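Local coordinates for soluble lytic murein transglycosylase (Pseudomonas aeruginosa, PDB 5OHU), which probably cleaves the glycan strands of cell-wall peptidoglycan as a lytic transglycosylase, working both from strand ends and within strands, at residues A[562-567]-A[578-583]. Numbering follows the deposited sequence.
Sequences HSQFNG and AGPGRV
Gln564 and Pro580 have the nearest CA atoms across the two segments, 8.4 Å apart, so the contact is made by side chains reaching across, one of them to a backbone carbonyl. Helix 547-564 closes with a Schellman motif: Gly567 N bonds to His562 O at 2.6 Å and Asn566 N to Ser563 O, with Asn566, at positive phi (56°), as C-prime residue. Gly579 stands at the N-cap of helix 580-586. Phe565 extends from the terminated helix, and the far edge of its ring meets the first turn of helix 580-586. Its CZ lies 3.7 Å from Pro580 O, which sits at the ring edge in plane, while CE1 meets Val583 CG1 at 3.6 Å, obliquely to the ring. With CG1 anti to the Val583 backbone N (chi1 176°), that methyl is the branch that meets the ring. Gln564, extended beyond CG, crosses Pro580 at about a right angle; its amide rests on the pyrrolidine ring, NE2 being 3.5 Å from Pro580 CB. Between these helices in sequence, helix 569-578 touches Phe565 through Leu571 and Ala575, and Val583 through Ala574 and Ala575, joining three consecutive helices of the largely helical, lysozyme-like SLT domain.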
ATOM      1  N   HIS A 562      -9.405  23.443  -8.457  1.00 22.54           N
ATOM      2  CA  HIS A 562     -10.484  23.309  -9.425  1.00 19.20           C
ATOM      3  C   HIS A 562     -10.412  24.405 -10.492  1.00 24.33           C
ATOM      4  O   HIS A 562     -10.465  24.119 -11.697  1.00 16.51           O
ATOM      5  CB  HIS A 562     -11.812  23.331  -8.660  1.00 15.46           C
ATOM      6  CG  HIS A 562     -13.034  23.169  -9.503  1.00 19.14           C
ATOM      7  ND1 HIS A 562     -13.956  24.179  -9.658  1.00 23.19           N
ATOM      8  CD2 HIS A 562     -13.540  22.101 -10.167  1.00 22.89           C
ATOM      9  CE1 HIS A 562     -14.965  23.757 -10.403  1.00 14.24           C
ATOM     10  NE2 HIS A 562     -14.743  22.495 -10.715  1.00 20.24           N
ATOM     11  N   SER A 563     -10.278  25.670 -10.082  1.00 13.53           N
ATOM     12  CA  SER A 563     -10.201  26.692 -11.126  1.00 20.23           C
ATOM     13  C   SER A 563      -8.853  26.701 -11.828  1.00 15.59           C
ATOM     14  O   SER A 563      -8.787  27.065 -13.001  1.00 21.37           O
ATOM     15  CB  SER A 563     -10.530  28.095 -10.589  1.00 17.88           C
ATOM     16  OG  SER A 563      -9.951  28.316  -9.334  1.00 37.76           O
ATOM     17  N   GLN A 564      -7.793  26.254 -11.170  1.00 19.37           N
ATOM     18  CA  GLN A 564      -6.504  26.174 -11.839  1.00 20.89           C
ATOM     19  C   GLN A 564      -6.536  25.211 -13.027  1.00 29.15           C
ATOM     20  O   GLN A 564      -5.781  25.405 -13.983  1.00 27.33           O
ATOM     21  CB  GLN A 564      -5.439  25.776 -10.817  1.00 17.41           C
ATOM     22  CG  GLN A 564      -4.124  25.358 -11.394  1.00 30.59           C
ATOM     23  CD  GLN A 564      -3.057  25.182 -10.334  1.00 47.31           C
ATOM     24  OE1 GLN A 564      -3.357  25.049  -9.143  1.00 55.30           O
ATOM     25  NE2 GLN A 564      -1.802  25.175 -10.763  1.00 50.72           N
ATOM     26  N   PHE A 565      -7.423  24.211 -13.013  1.00 19.06           N
ATOM     27  CA  PHE A 565      -7.595  23.283 -14.126  1.00 16.25           C
ATOM     28  C   PHE A 565      -8.957  23.456 -14.779  1.00 18.00           C
ATOM     29  O   PHE A 565      -9.628  22.481 -15.146  1.00 20.80           O
ATOM     30  CB  PHE A 565      -7.372  21.841 -13.664  1.00 11.78           C
ATOM     31  CG  PHE A 565      -5.933  21.545 -13.380  1.00 23.23           C
ATOM     32  CD1 PHE A 565      -5.050  21.267 -14.424  1.00 16.99           C
ATOM     33  CD2 PHE A 565      -5.442  21.616 -12.089  1.00 18.34           C
ATOM     34  CE1 PHE A 565      -3.718  21.021 -14.191  1.00 17.84           C
ATOM     35  CE2 PHE A 565      -4.099  21.380 -11.844  1.00 24.46           C
ATOM     36  CZ  PHE A 565      -3.226  21.073 -12.909  1.00 11.71           C
ATOM     37  N   ASN A 566      -9.384  24.713 -14.888  1.00 21.39           N
ATOM     38  CA  ASN A 566     -10.566  25.114 -15.653  1.00 28.53           C
ATOM     39  C   ASN A 566     -11.826  24.383 -15.197  1.00 23.86           C
ATOM     40  O   ASN A 566     -12.704  24.077 -15.998  1.00 21.67           O
ATOM     41  CB  ASN A 566     -10.326  24.929 -17.150  1.00 31.15           C
ATOM     42  CG  ASN A 566      -9.119  25.722 -17.627  1.00 48.00           C
ATOM     43  OD1 ASN A 566      -9.007  26.916 -17.353  1.00 50.84           O
ATOM     44  ND2 ASN A 566      -8.188  25.052 -18.298  1.00 51.15           N
ATOM     45  N   GLY A 567     -11.933  24.133 -13.893  1.00 24.20           N
ATOM     46  CA  GLY A 567     -13.122  23.513 -13.348  1.00 19.03           C
ATOM     47  C   GLY A 567     -13.299  22.064 -13.724  1.00 21.15           C
ATOM     48  O   GLY A 567     -14.419  21.550 -13.662  1.00 15.09           O
ATOM     49  N   ALA A 578      -1.434  14.373  -6.535  1.00 19.18           N
ATOM     50  CA  ALA A 578      -0.076  14.346  -7.062  1.00 20.30           C
ATOM     51  C   ALA A 578       0.556  15.720  -7.210  1.00 22.08           C
ATOM     52  O   ALA A 578       1.760  15.798  -7.463  1.00 25.42           O
ATOM     53  CB  ALA A 578      -0.036  13.629  -8.428  1.00 11.50           C
ATOM     54  N   GLY A 579      -0.214  16.795  -7.082  1.00 18.29           N
ATOM     55  CA  GLY A 579       0.304  18.129  -7.259  1.00 23.47           C
ATOM     56  C   GLY A 579       0.009  18.693  -8.639  1.00 23.01           C
ATOM     57  O   GLY A 579      -0.055  17.971  -9.641  1.00 21.73           O
ATOM     58  N   PRO A 580      -0.157  20.010  -8.718  1.00 24.78           N
ATOM     59  CA  PRO A 580      -0.444  20.625 -10.025  1.00 24.16           C
ATOM     60  C   PRO A 580       0.658  20.428 -11.051  1.00 29.82           C
ATOM     61  O   PRO A 580       0.356  20.243 -12.239  1.00 26.68           O
ATOM     62  CB  PRO A 580      -0.636  22.102  -9.669  1.00 23.51           C
ATOM     63  CG  PRO A 580      -1.150  22.068  -8.242  1.00 24.71           C
ATOM     64  CD  PRO A 580      -0.363  20.945  -7.597  1.00 23.10           C
ATOM     65  N   GLY A 581       1.925  20.438 -10.626  1.00 26.85           N
ATOM     66  CA  GLY A 581       3.014  20.344 -11.583  1.00 17.49           C
ATOM     67  C   GLY A 581       3.050  19.004 -12.289  1.00 26.09           C
ATOM     68  O   GLY A 581       3.185  18.936 -13.514  1.00 28.32           O
ATOM     69  N   ARG A 582       2.928  17.919 -11.521  1.00 25.30           N
ATOM     70  CA  ARG A 582       2.856  16.598 -12.130  1.00 24.31           C
ATOM     71  C   ARG A 582       1.713  16.510 -13.136  1.00 29.04           C
ATOM     72  O   ARG A 582       1.858  15.884 -14.191  1.00 26.22           O
ATOM     73  CB  ARG A 582       2.695  15.532 -11.056  1.00 22.61           C
ATOM     74  CG  ARG A 582       3.982  15.147 -10.399  1.00 40.93           C
ATOM     75  CD  ARG A 582       4.779  14.240 -11.290  1.00 44.83           C
ATOM     76  NE  ARG A 582       5.839  13.590 -10.531  1.00 61.89           N
ATOM     77  CZ  ARG A 582       7.135  13.788 -10.737  1.00 68.73           C
ATOM     78  NH1 ARG A 582       7.532  14.612 -11.695  1.00 69.17           N
ATOM     79  NH2 ARG A 582       8.031  13.150  -9.993  1.00 69.17           N
ATOM     80  N   VAL A 583       0.564  17.118 -12.823  1.00 23.06           N
ATOM     81  CA  VAL A 583      -0.575  17.014 -13.729  1.00 26.08           C
ATOM     82  C   VAL A 583      -0.300  17.765 -15.025  1.00 25.08           C
ATOM     83  O   VAL A 583      -0.557  17.246 -16.115  1.00 21.09           O
ATOM     84  CB  VAL A 583      -1.865  17.494 -13.046  1.00 26.78           C
ATOM     85  CG1 VAL A 583      -3.030  17.480 -14.039  1.00 10.95           C
ATOM     86  CG2 VAL A 583      -2.169  16.598 -11.846  1.00 27.29           C
TER